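Local structure of guanine deaminase (Escherichia coli, 6OHB) at residues D17-I22 / A31-E36; R70-V75 / V390-A395; G134-L139 / Y426-D431; I35-L40 / G51-G56. The protein catalyses the zinc-dependent hydrolytic deamination of guanine to xanthine and ammonia, the guanine-degrading step of purine metabolism. All blocks are in the same frame, centred on the assembly; numbering follows the deposited sequence.

Interaction 1: residues D17-I22 / A31-E36; sequences DVTRTI and ALRFIE
Arg33 and Asp17 meet in a side-on salt bridge whose guanidinium and carboxylate are nearly coplanar, 3° apart. Arg33 NE donates to Asp17 OD1 at 3.0 Å and Arg33 NH2 to Asp17 OD2 at 2.7 Å, each oxygen using its syn lone pair. Both groups leave the same face of the sheet and point the same way. Asp17 CG takes the crowded position between its backbone N and carbonyl carbon (chi1 64°), while the arginine chain runs extended and then bends at chi3 (49°), which swings NE and NH2 onto the acid. Thr19 CG2 covers one face of the guanidinium, 3.6 Å from Arg33 NE. An alanine in place of Arg33 would remove both charged bonds and would probably leave the buried Asp17 carboxylate poorly compensated.

Behind the side chains lies an antiparallel hydrogen-bonded pair, part of the beta-rich region beside the TIM-type barrel: Asp17 N donates to Arg33 O at 3.0 Å, and Arg33 N to Asp17 O at 2.8 Å. The pairing continues beyond Val18 and Leu32, where Thr19 N gives Ala31 O a nearly straight bond of 2.7 Å. Val18 CG2 lies 3.8 Å from Leu32 CD1. Arg20 lays its guanidinium face over the Ala31 methyl, with NH2 bonded to Ser30.

Asp17 OD2 has a second donor in the backbone N of Phe380, tying the strand pair to the loop that holds Phe380. Helix 356-363 packs against Val18 and Leu32, Leu409 of helix 409-419 adjoins Leu32 and Phe34, and Phe50 of strand 46-50 touches Arg33.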
loop_
_atom_site.group_PDB
_atom_site.type_symbol
_atom_site.label_atom_id
_atom_site.label_comp_id
_atom_site.label_asym_id
_atom_site.label_seq_id
_atom_site.Cartn_x
_atom_site.Cartn_y
_atom_site.Cartn_z
ATOM N N ASP A 17 8.963 10.212 -20.883
ATOM C CA ASP A 17 8.776 8.905 -21.505
ATOM C C ASP A 17 10.138 8.244 -21.698
ATOM O O ASP A 17 11.184 8.863 -21.494
ATOM C CB ASP A 17 7.994 9.006 -22.831
ATOM C CG ASP A 17 8.734 9.800 -23.920
ATOM O OD1 ASP A 17 9.627 10.624 -23.609
ATOM O OD2 ASP A 17 8.405 9.602 -25.110
ATOM N N VAL A 18 10.116 6.958 -22.046
ATOM C CA VAL A 18 11.327 6.211 -22.377
ATOM C C VAL A 18 11.341 6.007 -23.886
ATOM O O VAL A 18 10.397 5.437 -24.446
ATOM C CB VAL A 18 11.385 4.865 -21.639
ATOM C CG1 VAL A 18 12.674 4.127 -21.979
ATOM C CG2 VAL A 18 11.239 5.065 -20.129
ATOM N N THR A 19 12.410 6.456 -24.549
ATOM C CA THR A 19 12.375 6.577 -26.005
ATOM C C THR A 19 12.684 5.281 -26.743
ATOM O O THR A 19 12.524 5.242 -27.967
ATOM C CB THR A 19 13.334 7.675 -26.476
ATOM O OG1 THR A 19 14.676 7.370 -26.069
ATOM C CG2 THR A 19 12.912 9.016 -25.888
ATOM N N ARG A 20 13.095 4.222 -26.051
ATOM C CA ARG A 20 13.357 2.958 -26.725
ATOM C C ARG A 20 13.394 1.846 -25.690
ATOM O O ARG A 20 13.607 2.088 -24.500
ATOM C CB ARG A 20 14.673 2.991 -27.511
ATOM C CG ARG A 20 15.894 2.987 -26.618
ATOM C CD ARG A 20 17.190 3.124 -27.391
ATOM N NE ARG A 20 18.322 2.867 -26.507
ATOM C CZ ARG A 20 18.899 3.797 -25.750
ATOM N NH1 ARG A 20 18.456 5.048 -25.779
ATOM N NH2 ARG A 20 19.918 3.475 -24.963
ATOM N N THR A 21 13.179 0.620 -26.161
ATOM C CA THR A 21 13.294 -0.541 -25.297
ATOM C C THR A 21 14.762 -0.868 -25.062
ATOM O O THR A 21 15.615 -0.665 -25.926
ATOM C CB THR A 21 12.576 -1.753 -25.901
ATOM O OG1 THR A 21 13.123 -2.047 -27.191
ATOM C CG2 THR A 21 11.086 -1.478 -26.049
ATOM N N ILE A 22 15.051 -1.360 -23.864
ATOM C CA ILE A 22 16.410 -1.739 -23.490
ATOM C C ILE A 22 16.377 -3.214 -23.105
ATOM O O ILE A 22 15.312 -3.841 -23.149
ATOM C CB ILE A 22 16.933 -0.842 -22.352
ATOM C CG1 ILE A 22 15.833 -0.594 -21.314
ATOM C CG2 ILE A 22 17.397 0.506 -22.909
ATOM C CD1 ILE A 22 15.651 -1.712 -20.289
ATOM N N ALA A 31 17.823 6.312 -21.983
ATOM C CA ALA A 31 16.692 6.418 -22.893
ATOM C C ALA A 31 15.535 7.217 -22.310
ATOM O O ALA A 31 14.466 7.279 -22.928
ATOM C CB ALA A 31 16.208 5.023 -23.288
ATOM N N LEU A 32 15.710 7.817 -21.138
ATOM C CA LEU A 32 14.625 8.528 -20.477
ATOM C C LEU A 32 14.646 9.987 -20.908
ATOM O O LEU A 32 15.628 10.699 -20.672
ATOM C CB LEU A 32 14.731 8.420 -18.957
ATOM C CG LEU A 32 13.462 8.936 -18.277
ATOM C CD1 LEU A 32 12.592 7.776 -17.858
ATOM C CD2 LEU A 32 13.792 9.826 -17.096
ATOM N N ARG A 33 13.566 10.426 -21.540
ATOM C CA ARG A 33 13.411 11.793 -21.999
ATOM C C ARG A 33 12.427 12.509 -21.086
ATOM O O ARG A 33 11.292 12.044 -20.894
ATOM C CB ARG A 33 12.924 11.828 -23.446
ATOM C CG ARG A 33 12.651 13.226 -23.960
ATOM C CD ARG A 33 12.229 13.191 -25.414
ATOM N NE ARG A 33 11.183 12.202 -25.649
ATOM C CZ ARG A 33 10.696 11.906 -26.848
ATOM N NH1 ARG A 33 11.162 12.524 -27.927
ATOM N NH2 ARG A 33 9.746 10.992 -26.972
ATOM N N PHE A 34 12.868 13.634 -20.531
ATOM C CA PHE A 34 12.039 14.533 -19.743
ATOM C C PHE A 34 12.056 15.900 -20.410
ATOM O O PHE A 34 13.115 16.523 -20.526
ATOM C CB PHE A 34 12.550 14.624 -18.303
ATOM C CG PHE A 34 11.844 15.656 -17.470
ATOM C CD1 PHE A 34 10.510 15.499 -17.129
ATOM C CD2 PHE A 34 12.515 16.786 -17.029
ATOM C CE1 PHE A 34 9.859 16.448 -16.361
ATOM C CE2 PHE A 34 11.870 17.741 -16.263
ATOM C CZ PHE A 34 10.540 17.570 -15.927
ATOM N N ILE A 35 10.888 16.362 -20.850
ATOM C CA ILE A 35 10.734 17.680 -21.462
ATOM C C ILE A 35 9.909 18.539 -20.515
ATOM O O ILE A 35 8.725 18.267 -20.297
ATOM C CB ILE A 35 10.062 17.595 -22.840
ATOM C CG1 ILE A 35 10.814 16.624 -23.756
ATOM C CG2 ILE A 35 9.964 18.982 -23.461
ATOM C CD1 ILE A 35 12.109 17.175 -24.323
ATOM N N GLU A 36 10.517 19.592 -19.971
ATOM C CA GLU A 36 9.835 20.358 -18.935
ATOM C C GLU A 36 8.794 21.311 -19.518
ATOM O O GLU A 36 7.721 21.489 -18.932
ATOM C CB GLU A 36 10.858 21.115 -18.089
ATOM C CG GLU A 36 10.256 21.804 -16.883
ATOM C CD GLU A 36 10.166 23.299 -17.074
ATOM O OE1 GLU A 36 9.233 23.915 -16.517
ATOM O OE2 GLU A 36 11.032 23.857 -17.783
#

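Interaction 2: residues R70-V75 / V390-A395; sequences RGKLIV and VMEPTA
Strands 73-84 and 388-391 run antiparallel here, with Leu73 and Met391 as a hydrogen-bonded pair and Ile74 facing Val390 as a non-hydrogen-bonded one. The contact joins segments 315 residues apart in the sequence, in the beta-rich part that amidohydrolases carry beside their TIM-type barrel. Leu73 N donates to Met391 O almost straight (2.9 Å, 173°). In return Met391 N reaches Leu73 O at 2.8 Å from above the carbonyl plane.

Lys72 begins the side-chain contact. Its CB sits 3.5 Å from Val390 CG1, and the chain, bent at chi2 and chi4, then runs alongside Glu392, where Lys72 CD is 4.0 Å from Glu392 CG. The two aliphatic stems point the same way without their charges meeting: the ammonium makes a cation-pi contact with Tyr426, while the Glu392 carboxylate is in a salt bridge with Arg438. An alanine in place of Lys72 would lose the stem lying along Glu392 together with the cation-pi contact, and would probably loosen this edge of the strand pair.

Ile74 and Val390 leave their shared face side by side, and Ile74 also packs on Phe15 of strand 14-18. Strand 425-430 flanks Val390 on its other edge. Val75 crosses Met391 at about a right angle: its CG2, in the crowded position between backbone N and carbonyl carbon, comes within 3.8 Å of Met391 CG.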
loop_
_atom_site.group_PDB
_atom_site.type_symbol
_atom_site.label_atom_id
_atom_site.label_comp_id
_atom_site.label_asym_id
_atom_site.label_seq_id
_atom_site.Cartn_x
_atom_site.Cartn_y
_atom_site.Cartn_z
ATOM N N ARG A 70 0.201 22.761 -17.727
ATOM C CA ARG A 70 1.433 23.144 -17.051
ATOM C C ARG A 70 1.252 23.062 -15.544
ATOM O O ARG A 70 0.211 23.438 -15.003
ATOM C CB ARG A 70 1.864 24.549 -17.477
ATOM C CG ARG A 70 2.510 24.561 -18.863
ATOM C CD ARG A 70 2.901 25.960 -19.304
ATOM N NE ARG A 70 1.740 26.826 -19.480
ATOM C CZ ARG A 70 1.813 28.127 -19.737
ATOM N NH1 ARG A 70 2.995 28.713 -19.857
ATOM N NH2 ARG A 70 0.705 28.841 -19.880
ATOM N N GLY A 71 2.278 22.557 -14.867
ATOM C CA GLY A 71 2.197 22.197 -13.473
ATOM C C GLY A 71 1.915 20.729 -13.239
ATOM O O GLY A 71 2.171 20.230 -12.139
ATOM N N LYS A 72 1.440 20.021 -14.257
ATOM C CA LYS A 72 1.207 18.587 -14.197
ATOM C C LYS A 72 2.340 17.853 -14.909
ATOM O O LYS A 72 3.214 18.458 -15.536
ATOM C CB LYS A 72 -0.138 18.229 -14.838
ATOM C CG LYS A 72 -1.303 19.128 -14.441
ATOM C CD LYS A 72 -1.749 18.859 -13.012
ATOM C CE LYS A 72 -3.191 19.278 -12.787
ATOM N NZ LYS A 72 -3.381 20.753 -12.831
ATOM N N LEU A 73 2.315 16.528 -14.811
ATOM C CA LEU A 73 3.273 15.676 -15.499
ATOM C C LEU A 73 2.529 14.711 -16.412
ATOM O O LEU A 73 1.637 13.993 -15.964
ATOM C CB LEU A 73 4.140 14.922 -14.489
ATOM C CG LEU A 73 5.573 14.607 -14.916
ATOM C CD1 LEU A 73 6.480 15.816 -14.688
ATOM C CD2 LEU A 73 6.072 13.400 -14.136
ATOM N N ILE A 74 2.917 14.661 -17.681
ATOM C CA ILE A 74 2.219 13.879 -18.691
ATOM C C ILE A 74 3.077 12.667 -19.022
ATOM O O ILE A 74 4.254 12.802 -19.395
ATOM C CB ILE A 74 1.917 14.712 -19.946
ATOM C CG1 ILE A 74 1.176 15.990 -19.557
ATOM C CG2 ILE A 74 1.107 13.901 -20.947
ATOM C CD1 ILE A 74 0.814 16.872 -20.755
ATOM N N VAL A 75 2.478 11.489 -18.877
ATOM C CA VAL A 75 3.169 10.216 -19.067
ATOM C C VAL A 75 2.364 9.380 -20.049
ATOM O O VAL A 75 1.162 9.618 -20.250
ATOM C CB VAL A 75 3.351 9.468 -17.724
ATOM C CG1 VAL A 75 4.095 10.339 -16.743
ATOM C CG2 VAL A 75 1.996 9.066 -17.149
ATOM N N VAL A 390 -2.420 12.632 -17.847
ATOM C CA VAL A 390 -1.961 13.821 -17.142
ATOM C C VAL A 390 -2.071 13.532 -15.648
ATOM O O VAL A 390 -3.174 13.284 -15.140
ATOM C CB VAL A 390 -2.790 15.052 -17.533
ATOM C CG1 VAL A 390 -2.204 16.302 -16.909
ATOM C CG2 VAL A 390 -2.867 15.174 -19.055
ATOM N N MET A 391 -0.929 13.608 -14.955
ATOM C CA MET A 391 -0.742 13.255 -13.559
ATOM C C MET A 391 -0.523 14.506 -12.727
ATOM O O MET A 391 0.134 15.457 -13.171
ATOM C CB MET A 391 0.496 12.368 -13.361
ATOM C CG MET A 391 0.614 11.167 -14.262
ATOM S SD MET A 391 -0.109 9.716 -13.508
ATOM C CE MET A 391 0.841 9.634 -11.991
ATOM N N GLU A 392 -1.058 14.488 -11.509
ATOM C CA GLU A 392 -0.850 15.562 -10.547
ATOM C C GLU A 392 0.039 14.991 -9.453
ATOM O O GLU A 392 -0.454 14.370 -8.507
ATOM C CB GLU A 392 -2.181 16.057 -9.977
ATOM C CG GLU A 392 -2.094 17.411 -9.278
ATOM C CD GLU A 392 -3.423 17.845 -8.696
ATOM O OE1 GLU A 392 -4.450 17.222 -9.042
ATOM O OE2 GLU A 392 -3.438 18.801 -7.888
ATOM N N PRO A 393 1.360 15.160 -9.537
ATOM C CA PRO A 393 2.241 14.566 -8.521
ATOM C C PRO A 393 2.171 15.256 -7.169
ATOM O O PRO A 393 2.727 14.730 -6.200
ATOM C CB PRO A 393 3.635 14.711 -9.145
ATOM C CG PRO A 393 3.515 15.884 -10.047
ATOM C CD PRO A 393 2.114 15.881 -10.578
ATOM N N THR A 394 1.534 16.420 -7.086
ATOM C CA THR A 394 1.373 17.188 -5.857
ATOM C C THR A 394 -0.069 17.133 -5.359
ATOM O O THR A 394 -0.578 18.092 -4.774
ATOM C CB THR A 394 1.816 18.634 -6.067
ATOM O OG1 THR A 394 1.112 19.194 -7.181
ATOM C CG2 THR A 394 3.322 18.708 -6.335
ATOM N N ALA A 395 -0.747 16.003 -5.576
ATOM C CA ALA A 395 -2.199 15.974 -5.420
ATOM C C ALA A 395 -2.660 16.011 -3.964
ATOM O O ALA A 395 -3.819 16.348 -3.712
ATOM C CB ALA A 395 -2.760 14.722 -6.101
#

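Interaction 3: residues G134-L139 / Y426-D431; sequences GTTTAL and YRTYVD
Thr136 and the pair Thr428 and Val430 slide past each other in opposite directions, joining a strand of the TIM-type barrel, 135-141, to strand 425-430 of the beta-rich part beside it. Residues 135-139 and 426-430 share no hydrogen bond; the axes of these segments approach to 8.2 Å at 41°, so methyl groups span the gap. Thr136 points at its neighbours with CG2 anti to the carbonyl carbon, and OG1 takes the crowded position between the backbone N and the carbonyl carbon (chi1 57°). The CG2 methyl is the hub of the contact, reaching Val430 CG2 at 3.8 Å and Thr428 CG2 at 3.9 Å. Thr428 and Val430 lie two residues apart on one strand, both directed at the barrel strand, whereas the intervening Tyr429 points away and stacks on Phe388.

The torsion of Thr428 (chi1 -59°) divides its branches between two tasks. CG2, anti to the backbone N, meets the Thr136 methyl; OG1 bonds to the carbonyl O of Leu131 at the end of helix 116-132. The buried hydroxyl is thereby satisfied, and strand 425-430 is tied to the helix that leads into strand 135-141. Leu131 also packs on Val430. Gly134, with positive phi, is the C-prime residue of the Schellman motif ending that helix, and turns the chain into the strand. Its backbone completes the contact: Gly134 CA lies 4.1 Å from Thr428 OG1.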
loop_
_atom_site.group_PDB
_atom_site.type_symbol
_atom_site.label_atom_id
_atom_site.label_comp_id
_atom_site.label_asym_id
_atom_site.label_seq_id
_atom_site.Cartn_x
_atom_site.Cartn_y
_atom_site.Cartn_z
ATOM N N GLY A 134 -5.424 5.669 -14.857
ATOM C CA GLY A 134 -4.405 5.881 -15.862
ATOM C C GLY A 134 -3.990 4.655 -16.640
ATOM O O GLY A 134 -2.989 4.715 -17.361
ATOM N N THR A 135 -4.701 3.539 -16.494
ATOM C CA THR A 135 -4.450 2.350 -17.298
ATOM C C THR A 135 -5.181 2.489 -18.629
ATOM O O THR A 135 -6.414 2.552 -18.661
ATOM C CB THR A 135 -4.924 1.102 -16.552
ATOM O OG1 THR A 135 -4.133 0.923 -15.372
ATOM C CG2 THR A 135 -4.815 -0.131 -17.429
ATOM N N THR A 136 -4.434 2.530 -19.734
ATOM C CA THR A 136 -5.082 2.677 -21.028
ATOM C C THR A 136 -5.035 1.408 -21.856
ATOM O O THR A 136 -5.802 1.285 -22.815
ATOM C CB THR A 136 -4.448 3.819 -21.842
ATOM O OG1 THR A 136 -3.043 3.589 -22.001
ATOM C CG2 THR A 136 -4.664 5.165 -21.162
ATOM N N THR A 137 -4.189 0.455 -21.482
ATOM C CA THR A 137 -4.117 -0.831 -22.152
ATOM C C THR A 137 -4.001 -1.912 -21.095
ATOM O O THR A 137 -3.182 -1.800 -20.177
ATOM C CB THR A 137 -2.924 -0.885 -23.105
ATOM O OG1 THR A 137 -3.253 -0.177 -24.306
ATOM C CG2 THR A 137 -2.549 -2.328 -23.433
ATOM N N ALA A 138 -4.822 -2.950 -21.222
ATOM C CA ALA A 138 -4.805 -4.045 -20.273
ATOM C C ALA A 138 -4.943 -5.367 -21.009
ATOM O O ALA A 138 -5.601 -5.457 -22.047
ATOM C CB ALA A 138 -5.921 -3.908 -19.224
ATOM N N LEU A 139 -4.301 -6.389 -20.456
ATOM C CA LEU A 139 -4.514 -7.773 -20.854
ATOM C C LEU A 139 -5.438 -8.370 -19.798
ATOM O O LEU A 139 -5.060 -8.480 -18.627
ATOM C CB LEU A 139 -3.185 -8.515 -20.954
ATOM C CG LEU A 139 -3.218 -10.040 -21.030
ATOM C CD1 LEU A 139 -4.036 -10.513 -22.225
ATOM C CD2 LEU A 139 -1.798 -10.591 -21.083
ATOM N N TYR A 426 -5.147 13.051 -13.162
ATOM C CA TYR A 426 -5.909 14.269 -13.429
ATOM C C TYR A 426 -6.704 14.165 -14.726
ATOM O O TYR A 426 -7.876 14.564 -14.775
ATOM C CB TYR A 426 -4.951 15.469 -13.473
ATOM C CG TYR A 426 -5.589 16.834 -13.648
ATOM C CD1 TYR A 426 -6.342 17.417 -12.628
ATOM C CD2 TYR A 426 -5.405 17.558 -14.824
ATOM C CE1 TYR A 426 -6.915 18.679 -12.784
ATOM C CE2 TYR A 426 -5.970 18.823 -14.992
ATOM C CZ TYR A 426 -6.724 19.376 -13.972
ATOM O OH TYR A 426 -7.285 20.626 -14.142
ATOM N N ARG A 427 -6.087 13.634 -15.781
ATOM C CA ARG A 427 -6.795 13.435 -17.039
ATOM C C ARG A 427 -6.298 12.145 -17.677
ATOM O O ARG A 427 -5.132 11.772 -17.521
ATOM C CB ARG A 427 -6.583 14.610 -18.027
ATOM C CG ARG A 427 -7.087 15.998 -17.588
ATOM C CD ARG A 427 -8.592 16.158 -17.763
ATOM N NE ARG A 427 -9.057 17.505 -17.421
ATOM C CZ ARG A 427 -9.324 17.928 -16.184
ATOM N NH1 ARG A 427 -9.174 17.116 -15.137
ATOM N NH2 ARG A 427 -9.747 19.171 -15.991
ATOM N N THR A 428 -7.184 11.468 -18.405
ATOM C CA THR A 428 -6.798 10.302 -19.191
ATOM C C THR A 428 -7.307 10.467 -20.618
ATOM O O THR A 428 -8.513 10.671 -20.837
ATOM C CB THR A 428 -7.323 8.992 -18.580
ATOM O OG1 THR A 428 -6.802 8.845 -17.253
ATOM C CG2 THR A 428 -6.878 7.793 -19.415
ATOM N N TYR A 429 -6.380 10.344 -21.573
ATOM C CA TYR A 429 -6.647 10.410 -23.002
ATOM C C TYR A 429 -6.463 9.023 -23.606
ATOM O O TYR A 429 -5.425 8.378 -23.397
ATOM C CB TYR A 429 -5.698 11.395 -23.699
ATOM C CG TYR A 429 -6.020 12.865 -23.511
ATOM C CD1 TYR A 429 -5.743 13.514 -22.309
ATOM C CD2 TYR A 429 -6.587 13.611 -24.545
ATOM C CE1 TYR A 429 -6.032 14.869 -22.136
ATOM C CE2 TYR A 429 -6.880 14.962 -24.381
ATOM C CZ TYR A 429 -6.599 15.585 -23.177
ATOM O OH TYR A 429 -6.888 16.925 -23.017
ATOM N N VAL A 430 -7.455 8.580 -24.374
ATOM C CA VAL A 430 -7.387 7.321 -25.107
ATOM C C VAL A 430 -7.722 7.605 -26.566
ATOM O O VAL A 430 -8.713 8.287 -26.856
ATOM C CB VAL A 430 -8.342 6.266 -24.517
ATOM C CG1 VAL A 430 -8.581 5.140 -25.504
ATOM C CG2 VAL A 430 -7.779 5.720 -23.206
ATOM N N ASP A 431 -6.895 7.085 -27.477
ATOM C CA ASP A 431 -7.070 7.311 -28.916
ATOM C C ASP A 431 -7.094 8.810 -29.235
ATOM O O ASP A 431 -7.900 9.284 -30.037
ATOM C CB ASP A 431 -8.329 6.606 -29.435
ATOM C CG ASP A 431 -8.412 6.596 -30.953
ATOM O OD1 ASP A 431 -7.404 6.243 -31.604
ATOM O OD2 ASP A 431 -9.488 6.940 -31.492
#

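Interaction 4: residues I35-L40 / G51-G56; sequences IEDGLL and GEWENG
Two antiparallel backbone pairs join 35-40 to 51-56 at the end of the hairpin formed by strands 38-43 and 46-50. Leu39 and Gly51 form the hydrogen-bonded pair, with both donors and both acceptors used: Leu39 N binds Gly51 O at 2.8 Å, and Gly51 N binds Leu39 O at 3.0 Å, each nearly along the C=O axis. Two residues further, past the non-hydrogen-bonded pair of Gly38 and Glu52, Trp53 N donates to Asp37 O at 2.9 Å, in the carbonyl plane and on a lone pair. That bond ties the weakly bonded helical turn at about 53-56 to the corner at Glu36 and Asp37.

A water serves the backbone N of Asp37. It accepts from Asp37 N at 2.7 Å and donates to Glu52 OE1 at 3.0 Å, a bridge made possible by the bend of the glutamate chain at chi2 (-89°), which folds the carboxylate back over Ile35. The Asp37 carboxylate has its own partner: OD1 forms a salt bridge with Arg12, which also makes a cation-pi contact with the Trp53 ring. This shared cation probably offsets the acidic surroundings of Asp37, where Glu52 and Glu54 lie nearby.

Apolar contacts lie beside this polar set. Ile60 touches both Leu39 and Trp53. Leu39 CB meets the Trp53 edge near the ring plane, 3.7 Å from CE3, while the other end of the leucine closes the contact, with Leu39 CD2 pressed to 3.4 Å from Gly56 C.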
loop_
_atom_site.group_PDB
_atom_site.type_symbol
_atom_site.label_atom_id
_atom_site.label_comp_id
_atom_site.label_asym_id
_atom_site.label_seq_id
_atom_site.Cartn_x
_atom_site.Cartn_y
_atom_site.Cartn_z
ATOM N N ILE A 35 10.888 16.362 -20.850
ATOM C CA ILE A 35 10.734 17.680 -21.462
ATOM C C ILE A 35 9.909 18.539 -20.515
ATOM O O ILE A 35 8.725 18.267 -20.297
ATOM C CB ILE A 35 10.062 17.595 -22.840
ATOM C CG1 ILE A 35 10.814 16.624 -23.756
ATOM C CG2 ILE A 35 9.964 18.982 -23.461
ATOM C CD1 ILE A 35 12.109 17.175 -24.323
ATOM N N GLU A 36 10.517 19.592 -19.971
ATOM C CA GLU A 36 9.835 20.358 -18.935
ATOM C C GLU A 36 8.794 21.311 -19.518
ATOM O O GLU A 36 7.721 21.489 -18.932
ATOM C CB GLU A 36 10.858 21.115 -18.089
ATOM C CG GLU A 36 10.256 21.804 -16.883
ATOM C CD GLU A 36 10.166 23.299 -17.074
ATOM O OE1 GLU A 36 9.233 23.915 -16.517
ATOM O OE2 GLU A 36 11.032 23.857 -17.783
ATOM N N ASP A 37 9.078 21.924 -20.665
ATOM C CA ASP A 37 8.128 22.804 -21.346
ATOM C C ASP A 37 7.907 22.233 -22.743
ATOM O O ASP A 37 8.543 22.644 -23.719
ATOM C CB ASP A 37 8.639 24.242 -21.380
ATOM C CG ASP A 37 7.593 25.225 -21.890
ATOM O OD1 ASP A 37 6.395 24.883 -21.875
ATOM O OD2 ASP A 37 7.979 26.339 -22.316
ATOM N N GLY A 38 6.998 21.268 -22.831
ATOM C CA GLY A 38 6.791 20.503 -24.041
ATOM C C GLY A 38 5.422 20.621 -24.678
ATOM O O GLY A 38 4.453 21.083 -24.060
ATOM N N LEU A 39 5.348 20.164 -25.926
ATOM C CA LEU A 39 4.160 20.233 -26.760
ATOM C C LEU A 39 3.946 18.890 -27.435
ATOM O O LEU A 39 4.884 18.314 -28.006
ATOM C CB LEU A 39 4.289 21.327 -27.820
ATOM C CG LEU A 39 3.243 21.268 -28.933
ATOM C CD1 LEU A 39 1.863 21.539 -28.353
ATOM C CD2 LEU A 39 3.578 22.260 -30.040
ATOM N N LEU A 40 2.704 18.412 -27.369
ATOM C CA LEU A 40 2.259 17.172 -27.985
ATOM C C LEU A 40 1.123 17.514 -28.934
ATOM O O LEU A 40 0.076 18.006 -28.501
ATOM C CB LEU A 40 1.791 16.169 -26.926
ATOM C CG LEU A 40 1.052 14.946 -27.473
ATOM C CD1 LEU A 40 2.013 14.037 -28.224
ATOM C CD2 LEU A 40 0.343 14.188 -26.356
ATOM N N GLY A 51 7.686 17.487 -28.846
ATOM C CA GLY A 51 8.986 18.063 -28.547
ATOM C C GLY A 51 8.882 19.312 -27.698
ATOM O O GLY A 51 7.920 19.495 -26.954
ATOM N N GLU A 52 9.912 20.148 -27.800
ATOM C CA GLU A 52 9.956 21.391 -27.038
ATOM C C GLU A 52 8.898 22.370 -27.533
ATOM O O GLU A 52 8.655 22.496 -28.740
ATOM C CB GLU A 52 11.343 22.033 -27.139
ATOM C CG GLU A 52 12.463 21.226 -26.502
ATOM C CD GLU A 52 12.660 21.558 -25.036
ATOM O OE1 GLU A 52 11.947 22.451 -24.524
ATOM O OE2 GLU A 52 13.537 20.934 -24.399
ATOM N N TRP A 53 8.276 23.069 -26.582
ATOM C CA TRP A 53 7.217 24.025 -26.893
ATOM C C TRP A 53 7.669 25.055 -27.928
ATOM O O TRP A 53 6.962 25.327 -28.906
ATOM C CB TRP A 53 6.758 24.711 -25.600
ATOM C CG TRP A 53 5.824 25.871 -25.800
ATOM C CD1 TRP A 53 6.101 27.186 -25.577
ATOM C CD2 TRP A 53 4.459 25.818 -26.247
ATOM N NE1 TRP A 53 5.001 27.957 -25.862
ATOM C CE2 TRP A 53 3.979 27.142 -26.276
ATOM C CE3 TRP A 53 3.597 24.782 -26.626
ATOM C CZ2 TRP A 53 2.680 27.460 -26.673
ATOM C CZ3 TRP A 53 2.302 25.099 -27.019
ATOM C CH2 TRP A 53 1.858 26.428 -27.039
ATOM N N GLU A 54 8.847 25.648 -27.726
ATOM C CA GLU A 54 9.287 26.678 -28.660
ATOM C C GLU A 54 9.643 26.102 -30.025
ATOM O O GLU A 54 9.603 26.837 -31.018
ATOM C CB GLU A 54 10.474 27.456 -28.085
ATOM C CG GLU A 54 10.189 28.180 -26.758
ATOM C CD GLU A 54 9.269 29.394 -26.893
ATOM O OE1 GLU A 54 8.830 29.708 -28.019
ATOM O OE2 GLU A 54 8.988 30.046 -25.865
ATOM N N ASN A 55 9.960 24.803 -30.102
ATOM C CA ASN A 55 10.262 24.158 -31.378
ATOM C C ASN A 55 9.023 23.742 -32.161
ATOM O O ASN A 55 9.148 23.399 -33.339
ATOM C CB ASN A 55 11.139 22.918 -31.167
ATOM C CG ASN A 55 12.563 23.263 -30.780
ATOM O OD1 ASN A 55 13.043 24.359 -31.056
ATOM N ND2 ASN A 55 13.252 22.318 -30.145
ATOM N N GLY A 56 7.839 23.749 -31.556
ATOM C CA GLY A 56 6.682 23.230 -32.257
ATOM C C GLY A 56 5.455 24.115 -32.241
ATOM O O GLY A 56 4.498 23.851 -32.971
HETATM O O HOH W 1 11.548 22.306 -21.597
#

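Interactions 1 and 4 follow each other in the chain and share Ile35 and Glu36, beside the corner between strands 32-35 and 38-43; their centres are 14 Å apart. Interaction 1 touches interaction 2 where Phe34 CE1 packs 3.8 Å from Leu73 CD1. Strand 388-391 then carries the link to interaction 3, as Val390 O and Tyr426 N lie 2.8 Å apart, probably hydrogen-bonded. Interaction 3 sets strand 425-430 against barrel strand 135-141, its centre about 22 Å from that of interaction 4. All four lie away from the zinc site formed by His82, His84, His237 and Asp327, although strand 73-84 runs from interaction 2 to two of those histidines.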